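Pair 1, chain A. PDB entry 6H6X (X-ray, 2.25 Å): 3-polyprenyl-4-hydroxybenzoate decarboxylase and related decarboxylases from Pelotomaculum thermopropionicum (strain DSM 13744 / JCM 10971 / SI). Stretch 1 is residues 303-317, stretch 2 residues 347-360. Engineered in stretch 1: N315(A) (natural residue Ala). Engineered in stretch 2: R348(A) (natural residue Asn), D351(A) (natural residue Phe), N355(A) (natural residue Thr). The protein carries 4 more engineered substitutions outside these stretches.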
# COMPACT_ATOMS: atom_id res chain seq x y z
N ALA A 303 -6.54 13.53 -15.64
CA ALA A 303 -6.23 14.71 -16.46
C ALA A 303 -4.80 15.19 -16.28
O ALA A 303 -4.11 15.50 -17.28
CB ALA A 303 -7.19 15.84 -16.17
N ARG A 304 -4.34 15.23 -15.04
CA ARG A 304 -2.93 15.66 -14.79
C ARG A 304 -1.96 14.58 -15.31
O ARG A 304 -0.94 14.90 -15.82
CB ARG A 304 -2.68 16.04 -13.35
CG ARG A 304 -3.49 17.28 -12.87
CD ARG A 304 -3.26 17.71 -11.41
NE ARG A 304 -3.85 16.83 -10.45
CZ ARG A 304 -5.12 16.90 -9.97
NH1 ARG A 304 -5.93 17.82 -10.41
NH2 ARG A 304 -5.58 16.02 -9.05
N GLU A 305 -2.29 13.31 -15.18
CA GLU A 305 -1.45 12.25 -15.71
C GLU A 305 -1.29 12.33 -17.23
O GLU A 305 -0.22 12.11 -17.75
CB GLU A 305 -1.96 10.89 -15.33
CG GLU A 305 -1.68 10.47 -13.91
CD GLU A 305 -2.33 9.12 -13.53
OE1 GLU A 305 -2.92 8.43 -14.41
OE2 GLU A 305 -2.22 8.71 -12.34
N ALA A 306 -2.34 12.66 -17.96
CA ALA A 306 -2.24 12.78 -19.42
C ALA A 306 -1.24 13.83 -19.82
O ALA A 306 -0.45 13.62 -20.71
CB ALA A 306 -3.58 13.11 -20.03
N VAL A 307 -1.31 14.97 -19.16
CA VAL A 307 -0.36 16.06 -19.36
C VAL A 307 1.04 15.69 -18.93
O VAL A 307 1.98 16.02 -19.63
CB VAL A 307 -0.80 17.35 -18.62
CG1 VAL A 307 0.33 18.39 -18.53
CG2 VAL A 307 -2.02 17.94 -19.33
N LEU A 308 1.18 15.02 -17.79
CA LEU A 308 2.45 14.56 -17.32
C LEU A 308 3.13 13.56 -18.32
O LEU A 308 4.34 13.67 -18.58
CB LEU A 308 2.32 13.93 -15.94
CG LEU A 308 3.55 13.19 -15.37
CD1 LEU A 308 4.62 14.22 -15.04
CD2 LEU A 308 3.17 12.40 -14.10
N LEU A 309 2.37 12.58 -18.82
CA LEU A 309 2.90 11.63 -19.82
C LEU A 309 3.48 12.35 -21.02
O LEU A 309 4.60 12.04 -21.45
CB LEU A 309 1.85 10.65 -20.33
CG LEU A 309 2.35 9.53 -21.26
CD1 LEU A 309 3.48 8.70 -20.62
CD2 LEU A 309 1.18 8.61 -21.59
N GLN A 310 2.71 13.30 -21.57
CA GLN A 310 3.17 14.09 -22.72
C GLN A 310 4.45 14.86 -22.43
O GLN A 310 5.41 14.77 -23.20
CB GLN A 310 2.12 15.10 -23.21
CG GLN A 310 1.19 14.58 -24.27
CD GLN A 310 0.14 15.61 -24.67
OE1 GLN A 310 -0.40 16.33 -23.81
NE2 GLN A 310 -0.14 15.70 -25.98
N THR A 311 4.46 15.62 -21.34
CA THR A 311 5.64 16.41 -21.00
C THR A 311 6.90 15.57 -20.82
O THR A 311 7.97 15.95 -21.27
CB THR A 311 5.47 17.18 -19.70
OG1 THR A 311 4.18 17.79 -19.65
CG2 THR A 311 6.58 18.28 -19.58
N VAL A 312 6.75 14.43 -20.15
CA VAL A 312 7.85 13.56 -19.93
C VAL A 312 8.28 12.91 -21.24
O VAL A 312 9.47 12.79 -21.47
CB VAL A 312 7.52 12.52 -18.85
CG1 VAL A 312 8.62 11.49 -18.72
CG2 VAL A 312 7.33 13.20 -17.49
N ARG A 313 7.33 12.48 -22.08
CA ARG A 313 7.65 11.84 -23.38
C ARG A 313 8.47 12.77 -24.33
O ARG A 313 9.38 12.29 -24.98
CB ARG A 313 6.40 11.34 -24.09
CG ARG A 313 6.68 10.21 -25.10
CD ARG A 313 5.52 9.94 -26.06
NE ARG A 313 4.30 9.41 -25.42
CZ ARG A 313 4.16 8.17 -24.95
NH1 ARG A 313 5.17 7.28 -25.01
NH2 ARG A 313 2.99 7.80 -24.40
N GLN A 314 8.19 14.08 -24.32
CA GLN A 314 8.96 15.09 -25.05
C GLN A 314 10.44 14.99 -24.79
O GLN A 314 11.23 15.06 -25.73
CB GLN A 314 8.53 16.54 -24.71
CG GLN A 314 7.91 17.33 -25.86
CD GLN A 314 6.44 16.99 -26.09
OE1 GLN A 314 5.55 17.81 -25.83
NE2 GLN A 314 6.17 15.76 -26.56
N ASN A 315 10.81 14.86 -23.51
CA ASN A 315 12.20 14.87 -23.12
C ASN A 315 12.76 13.47 -22.96
O ASN A 315 13.96 13.32 -22.95
CB ASN A 315 12.41 15.65 -21.83
CG ASN A 315 12.14 17.13 -21.97
OD1 ASN A 315 12.93 17.87 -22.54
ND2 ASN A 315 11.03 17.58 -21.41
N VAL A 316 11.91 12.45 -22.81
CA VAL A 316 12.36 11.11 -22.47
C VAL A 316 11.51 10.12 -23.25
O VAL A 316 10.53 9.55 -22.72
CB VAL A 316 12.30 10.83 -20.95
CG1 VAL A 316 12.83 9.44 -20.63
CG2 VAL A 316 13.07 11.89 -20.17
N PRO A 317 11.88 9.91 -24.53
CA PRO A 317 11.01 9.10 -25.41
C PRO A 317 10.89 7.65 -24.97
O PRO A 317 9.95 6.97 -25.34
CB PRO A 317 11.70 9.20 -26.80
CG PRO A 317 13.08 9.75 -26.54
CD PRO A 317 12.96 10.58 -25.29
N LYS A 347 17.20 11.47 -14.41
CA LYS A 347 17.24 12.92 -14.17
C LYS A 347 16.39 13.73 -15.12
O LYS A 347 15.69 14.65 -14.69
CB LYS A 347 18.69 13.49 -14.16
N ARG A 348 16.43 13.38 -16.40
CA ARG A 348 15.60 14.06 -17.40
C ARG A 348 14.09 13.82 -17.15
O ARG A 348 13.30 14.72 -17.27
CB ARG A 348 15.98 13.62 -18.82
CG ARG A 348 17.39 14.08 -19.28
CD ARG A 348 17.83 13.38 -20.57
NE ARG A 348 16.95 13.72 -21.70
CZ ARG A 348 16.94 14.90 -22.35
NH1 ARG A 348 17.78 15.90 -22.02
NH2 ARG A 348 16.08 15.10 -23.34
N ALA A 349 13.70 12.60 -16.82
CA ALA A 349 12.29 12.31 -16.48
C ALA A 349 11.89 13.15 -15.22
O ALA A 349 10.86 13.79 -15.21
CB ALA A 349 12.09 10.82 -16.27
N ILE A 350 12.78 13.21 -14.24
CA ILE A 350 12.54 13.99 -13.04
C ILE A 350 12.36 15.47 -13.33
O ILE A 350 11.39 16.08 -12.83
CB ILE A 350 13.62 13.77 -11.96
CG1 ILE A 350 13.46 12.37 -11.36
CG2 ILE A 350 13.57 14.85 -10.86
CD1 ILE A 350 14.70 11.87 -10.63
N ASP A 351 13.28 16.04 -14.11
CA ASP A 351 13.22 17.47 -14.47
C ASP A 351 11.93 17.80 -15.25
O ASP A 351 11.32 18.83 -15.04
CB ASP A 351 14.49 17.91 -15.27
N ALA A 352 11.52 16.90 -16.13
CA ALA A 352 10.29 17.04 -16.89
C ALA A 352 9.04 16.94 -16.00
O ALA A 352 8.09 17.68 -16.21
CB ALA A 352 10.24 15.99 -17.97
N ALA A 353 9.02 16.04 -15.01
CA ALA A 353 7.88 15.96 -14.11
C ALA A 353 7.69 17.28 -13.34
O ALA A 353 6.57 17.80 -13.25
CB ALA A 353 7.99 14.77 -13.22
N PHE A 354 8.78 17.88 -12.88
CA PHE A 354 8.70 19.18 -12.20
C PHE A 354 8.24 20.38 -13.04
O PHE A 354 7.71 21.34 -12.49
CB PHE A 354 10.03 19.49 -11.50
CG PHE A 354 10.34 18.57 -10.39
CD1 PHE A 354 9.34 18.12 -9.55
CD2 PHE A 354 11.63 18.15 -10.16
CE1 PHE A 354 9.60 17.26 -8.51
CE2 PHE A 354 11.91 17.28 -9.11
CZ PHE A 354 10.89 16.85 -8.29
N ASN A 355 8.43 20.32 -14.36
CA ASN A 355 7.86 21.32 -15.26
C ASN A 355 6.39 20.98 -15.64
O ASN A 355 5.66 21.87 -15.99
CB ASN A 355 8.74 21.50 -16.49
CG ASN A 355 10.20 21.77 -16.14
OD1 ASN A 355 10.52 22.42 -15.13
ND2 ASN A 355 11.09 21.23 -16.96
N SER A 356 5.94 19.72 -15.54
CA SER A 356 4.52 19.39 -15.79
C SER A 356 3.53 20.30 -15.01
O SER A 356 2.55 20.75 -15.58
CB SER A 356 4.18 17.88 -15.54
OG SER A 356 4.09 17.49 -14.14
N SER A 357 3.82 20.54 -13.74
CA SER A 357 3.03 21.46 -12.91
C SER A 357 3.85 21.81 -11.71
O SER A 357 4.58 20.99 -11.19
CB SER A 357 1.73 20.82 -12.38
OG SER A 357 2.01 19.73 -11.55
N SER A 358 3.67 23.02 -11.23
CA SER A 358 4.30 23.44 -9.99
C SER A 358 3.88 22.59 -8.76
O SER A 358 4.61 22.57 -7.77
CB SER A 358 4.05 24.95 -9.78
OG SER A 358 2.64 25.20 -9.65
N GLU A 359 2.77 21.85 -8.84
CA GLU A 359 2.30 20.98 -7.74
C GLU A 359 3.14 19.73 -7.43
O GLU A 359 3.18 19.32 -6.27
CB GLU A 359 0.87 20.54 -8.02
CG GLU A 359 -0.13 21.70 -8.07
CD GLU A 359 -1.40 21.37 -8.86
OE1 GLU A 359 -1.41 20.60 -9.90
OE2 GLU A 359 -2.44 21.87 -8.38
N VAL A 360 3.79 19.12 -8.44
CA VAL A 360 4.50 17.89 -8.25
C VAL A 360 5.69 18.19 -7.34
O VAL A 360 6.49 19.07 -7.60
CB VAL A 360 5.04 17.24 -9.54
CG1 VAL A 360 5.86 16.02 -9.17
CG2 VAL A 360 3.88 16.89 -10.48

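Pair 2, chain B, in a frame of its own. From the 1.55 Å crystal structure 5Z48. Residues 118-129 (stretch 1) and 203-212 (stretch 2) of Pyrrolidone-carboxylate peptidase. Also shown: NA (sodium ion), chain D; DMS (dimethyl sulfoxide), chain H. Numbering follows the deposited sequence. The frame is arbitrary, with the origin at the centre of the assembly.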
# COMPACT_ATOMS: atom_id res chain seq x y z
N THR B 118 19.75 -13.81 16.88
CA THR B 118 21.21 -13.97 16.91
C THR B 118 21.75 -14.57 15.61
O THR B 118 22.91 -15.03 15.58
CB THR B 118 21.61 -14.83 18.11
OG1 THR B 118 20.86 -16.06 18.06
CG2 THR B 118 21.29 -14.11 19.44
N LEU B 119 20.95 -14.57 14.55
CA LEU B 119 21.43 -14.90 13.22
C LEU B 119 22.37 -13.80 12.70
O LEU B 119 22.28 -12.65 13.12
CB LEU B 119 20.26 -15.07 12.25
CG LEU B 119 19.30 -16.23 12.51
CD1 LEU B 119 18.28 -16.25 11.42
CD2 LEU B 119 20.12 -17.51 12.50
N PRO B 120 23.26 -14.14 11.76
CA PRO B 120 24.13 -13.14 11.13
C PRO B 120 23.35 -12.40 10.04
O PRO B 120 23.38 -12.76 8.87
CB PRO B 120 25.27 -14.00 10.57
CG PRO B 120 24.63 -15.34 10.28
CD PRO B 120 23.61 -15.52 11.37
N LEU B 121 22.57 -11.39 10.48
CA LEU B 121 21.58 -10.76 9.59
C LEU B 121 22.22 -10.21 8.34
O LEU B 121 21.71 -10.43 7.23
CB LEU B 121 20.80 -9.65 10.33
CG LEU B 121 20.04 -10.15 11.56
CD1 LEU B 121 19.40 -8.92 12.26
CD2 LEU B 121 19.01 -11.24 11.26
N ARG B 122 23.31 -9.44 8.47
CA ARG B 122 23.87 -8.80 7.28
C ARG B 122 24.49 -9.82 6.33
O ARG B 122 24.38 -9.66 5.11
CB ARG B 122 24.89 -7.71 7.65
CG ARG B 122 24.29 -6.54 8.43
CD ARG B 122 23.32 -5.67 7.61
NE ARG B 122 22.55 -4.76 8.49
CZ ARG B 122 21.56 -3.98 8.05
NH1 ARG B 122 21.23 -3.98 6.75
NH2 ARG B 122 20.86 -3.25 8.89
N ALA B 123 25.07 -10.90 6.86
CA ALA B 123 25.62 -11.95 5.99
C ALA B 123 24.52 -12.63 5.20
O ALA B 123 24.72 -13.00 4.03
CB ALA B 123 26.37 -12.97 6.83
N ILE B 124 23.34 -12.82 5.81
CA ILE B 124 22.24 -13.41 5.05
C ILE B 124 21.76 -12.46 3.95
O ILE B 124 21.55 -12.89 2.81
CB ILE B 124 21.09 -13.81 5.99
CG1 ILE B 124 21.54 -14.90 6.98
CG2 ILE B 124 19.87 -14.29 5.18
CD1 ILE B 124 20.54 -15.08 8.17
N LEU B 125 21.57 -11.18 4.28
CA LEU B 125 21.16 -10.22 3.25
C LEU B 125 22.14 -10.20 2.10
O LEU B 125 21.73 -10.12 0.93
CB LEU B 125 21.04 -8.81 3.86
CG LEU B 125 19.88 -8.61 4.85
CD1 LEU B 125 19.75 -7.13 5.19
CD2 LEU B 125 18.51 -9.19 4.47
N ALA B 126 23.43 -10.29 2.40
CA ALA B 126 24.44 -10.24 1.34
C ALA B 126 24.38 -11.51 0.49
O ALA B 126 24.52 -11.46 -0.74
CB ALA B 126 25.84 -10.06 1.93
N ALA B 127 24.15 -12.66 1.14
CA ALA B 127 24.04 -13.89 0.36
C ALA B 127 22.81 -13.86 -0.54
O ALA B 127 22.86 -14.29 -1.71
CB ALA B 127 23.98 -15.10 1.31
N TRP B 128 21.69 -13.34 -0.02
CA TRP B 128 20.49 -13.18 -0.83
C TRP B 128 20.78 -12.27 -2.02
O TRP B 128 20.40 -12.59 -3.15
CB TRP B 128 19.36 -12.57 -0.00
CG TRP B 128 18.56 -13.53 0.85
CD1 TRP B 128 18.52 -14.90 0.75
CD2 TRP B 128 17.69 -13.18 1.92
NE1 TRP B 128 17.67 -15.42 1.70
CE2 TRP B 128 17.13 -14.38 2.42
CE3 TRP B 128 17.31 -11.95 2.49
CZ2 TRP B 128 16.23 -14.40 3.50
CZ3 TRP B 128 16.39 -11.98 3.54
CH2 TRP B 128 15.85 -13.18 4.02
N ARG B 129 21.42 -11.12 -1.79
CA ARG B 129 21.70 -10.21 -2.91
C ARG B 129 22.60 -10.86 -3.96
O ARG B 129 22.38 -10.71 -5.18
CB ARG B 129 22.33 -8.92 -2.37
CG ARG B 129 22.48 -7.86 -3.49
CD ARG B 129 22.60 -6.43 -2.98
NE ARG B 129 21.32 -5.87 -2.50
CZ ARG B 129 20.48 -5.16 -3.27
NH1 ARG B 129 20.78 -4.96 -4.53
NH2 ARG B 129 19.34 -4.69 -2.76
N VAL B 203 19.30 -20.41 0.66
CA VAL B 203 20.42 -19.47 0.66
C VAL B 203 20.67 -18.93 2.07
O VAL B 203 21.83 -18.79 2.50
CB VAL B 203 20.17 -18.36 -0.39
CG1 VAL B 203 21.20 -17.22 -0.31
CG2 VAL B 203 20.25 -18.98 -1.76
N ALA B 204 19.60 -18.64 2.82
CA ALA B 204 19.77 -18.20 4.20
C ALA B 204 20.41 -19.29 5.03
O ALA B 204 21.32 -19.00 5.82
CB ALA B 204 18.42 -17.77 4.80
N ALA B 205 19.94 -20.54 4.88
CA ALA B 205 20.52 -21.66 5.63
C ALA B 205 22.01 -21.81 5.35
O ALA B 205 22.83 -21.99 6.27
CB ALA B 205 19.80 -22.95 5.27
N GLU B 206 22.39 -21.68 4.07
CA GLU B 206 23.79 -21.82 3.68
C GLU B 206 24.64 -20.70 4.28
O GLU B 206 25.78 -20.94 4.72
CB GLU B 206 23.90 -21.84 2.14
CG GLU B 206 23.18 -23.03 1.49
CD GLU B 206 23.08 -22.99 -0.04
OE1 GLU B 206 23.22 -21.90 -0.63
OE2 GLU B 206 22.86 -24.07 -0.65
N ALA B 207 24.10 -19.49 4.32
CA ALA B 207 24.87 -18.38 4.89
C ALA B 207 25.04 -18.54 6.40
O ALA B 207 26.12 -18.24 6.94
CB ALA B 207 24.22 -17.03 4.58
N ILE B 208 24.00 -19.02 7.08
CA ILE B 208 24.08 -19.19 8.53
C ILE B 208 25.16 -20.21 8.87
O ILE B 208 26.01 -19.99 9.75
CB ILE B 208 22.71 -19.64 9.09
CG1 ILE B 208 21.69 -18.49 9.01
CG2 ILE B 208 22.89 -20.12 10.53
CD1 ILE B 208 20.21 -18.99 9.04
N THR B 209 25.16 -21.34 8.17
CA THR B 209 26.12 -22.37 8.56
C THR B 209 27.53 -22.03 8.11
O THR B 209 28.50 -22.48 8.73
CB THR B 209 25.72 -23.75 8.01
OG1 THR B 209 25.71 -23.71 6.58
CG2 THR B 209 24.30 -24.16 8.51
N ALA B 210 27.66 -21.26 7.03
CA ALA B 210 28.98 -20.80 6.62
C ALA B 210 29.57 -19.89 7.69
O ALA B 210 30.76 -19.93 7.96
CB ALA B 210 28.89 -20.08 5.28
N GLN B 211 28.72 -19.08 8.34
CA GLN B 211 29.24 -18.15 9.34
C GLN B 211 29.66 -18.87 10.61
O GLN B 211 30.57 -18.41 11.31
CB GLN B 211 28.21 -17.08 9.70
CG GLN B 211 27.90 -16.07 8.62
CD GLN B 211 29.09 -15.19 8.30
OE1 GLN B 211 29.77 -14.69 9.20
NE2 GLN B 211 29.38 -15.03 7.02
N SER B 212 29.00 -19.98 10.94
CA SER B 212 29.40 -20.72 12.13
C SER B 212 30.72 -21.46 11.90
O SER B 212 30.83 -22.64 12.23
CB SER B 212 28.30 -21.69 12.53
OG SER B 212 27.19 -20.98 13.04
NA NA D . 19.16 -1.37 7.53
S DMS H . 23.19 -9.18 14.02
O DMS H . 23.42 -9.66 12.63
C1 DMS H . 22.07 -10.17 15.04
C2 DMS H . 22.41 -7.54 14.03

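What backbone arrangement do the two pairs share? In each, two helices cross obliquely, closer to antiparallel than to parallel, with 138° between their N-to-C directions in pair 1 and 133° in pair 2, with axes approaching to 8.5 Å and 8.8 Å. Fourteen central residues superpose with an RMSD of 0.7 Å. V312(A) falls on I124(B) and A352(A) on A207(B), while A349(A) matches A204(B) and A353(A) matches I208(B).

What lets the helices come so close at the centre? Small residues do. In pair 1 the CA atoms of V312(A) and A352(A) are 5.2 Å apart, and A352(A) CB lies 3.9 Å from V312(A) CA, so a methyl group rests almost on the opposing backbone. A207(B) plays the matching part in pair 2, its CB 4.2 Å from I124(B) CA. The branched residue beside it also packs against the other alanine: V312(A) CG1 lies 4.3 Å from A349(A) CB, and I124(B) CG2 is 3.8 Å from A204(B) CB. The side-chain centres of V312(A) and I124(B) coincide within 0.4 Å.

How is the space filled where L308(A) matches P120(B)? Pair 1 sets a large residue against a small one: the CA-to-CB bond of L308(A) points sideways, but its end comes nearer, bringing CD1 to 3.9 Å from A353(A) CB and 3.4 Å from S356(A) OG. S356(A) OG donates a hydrogen bond to A353(A) O at 2.7 Å, within its own stretch. Pair 2 places the bulk on the other helix, where I208(B) CG1 meets I124(B) CD1 at 3.7 Å and P120(B) CD at 4.3 Å. Q211(B), matching S356(A), reaches the proline through its aliphatic part, with its CG 3.7 Å from P120(B) CG.

What closes the other end of the contact? Pair 1 combines polar and apolar contacts. The engineered R348(A) donates from NH2 to the backbone oxygen N315(A) O at 2.8 Å, with a weak second bond from NE to the same N315(A) O at 3.3 Å; the oxygen lies at the guanidinium edge, near its plane. N315(A) is itself engineered, but the acceptor is its main chain. Nearby, V316(A) CG2 packs 4.2 Å from A349(A) CB. At the matching positions, pair 2 has V203(B), A127(B) and W128(B), and packing replaces the hydrogen bonds: V203(B) CG1 sits 3.9 Å from A127(B) CB and 3.7 Å from W128(B) CD1. No hydrogen bond links the two stretches of pair 2.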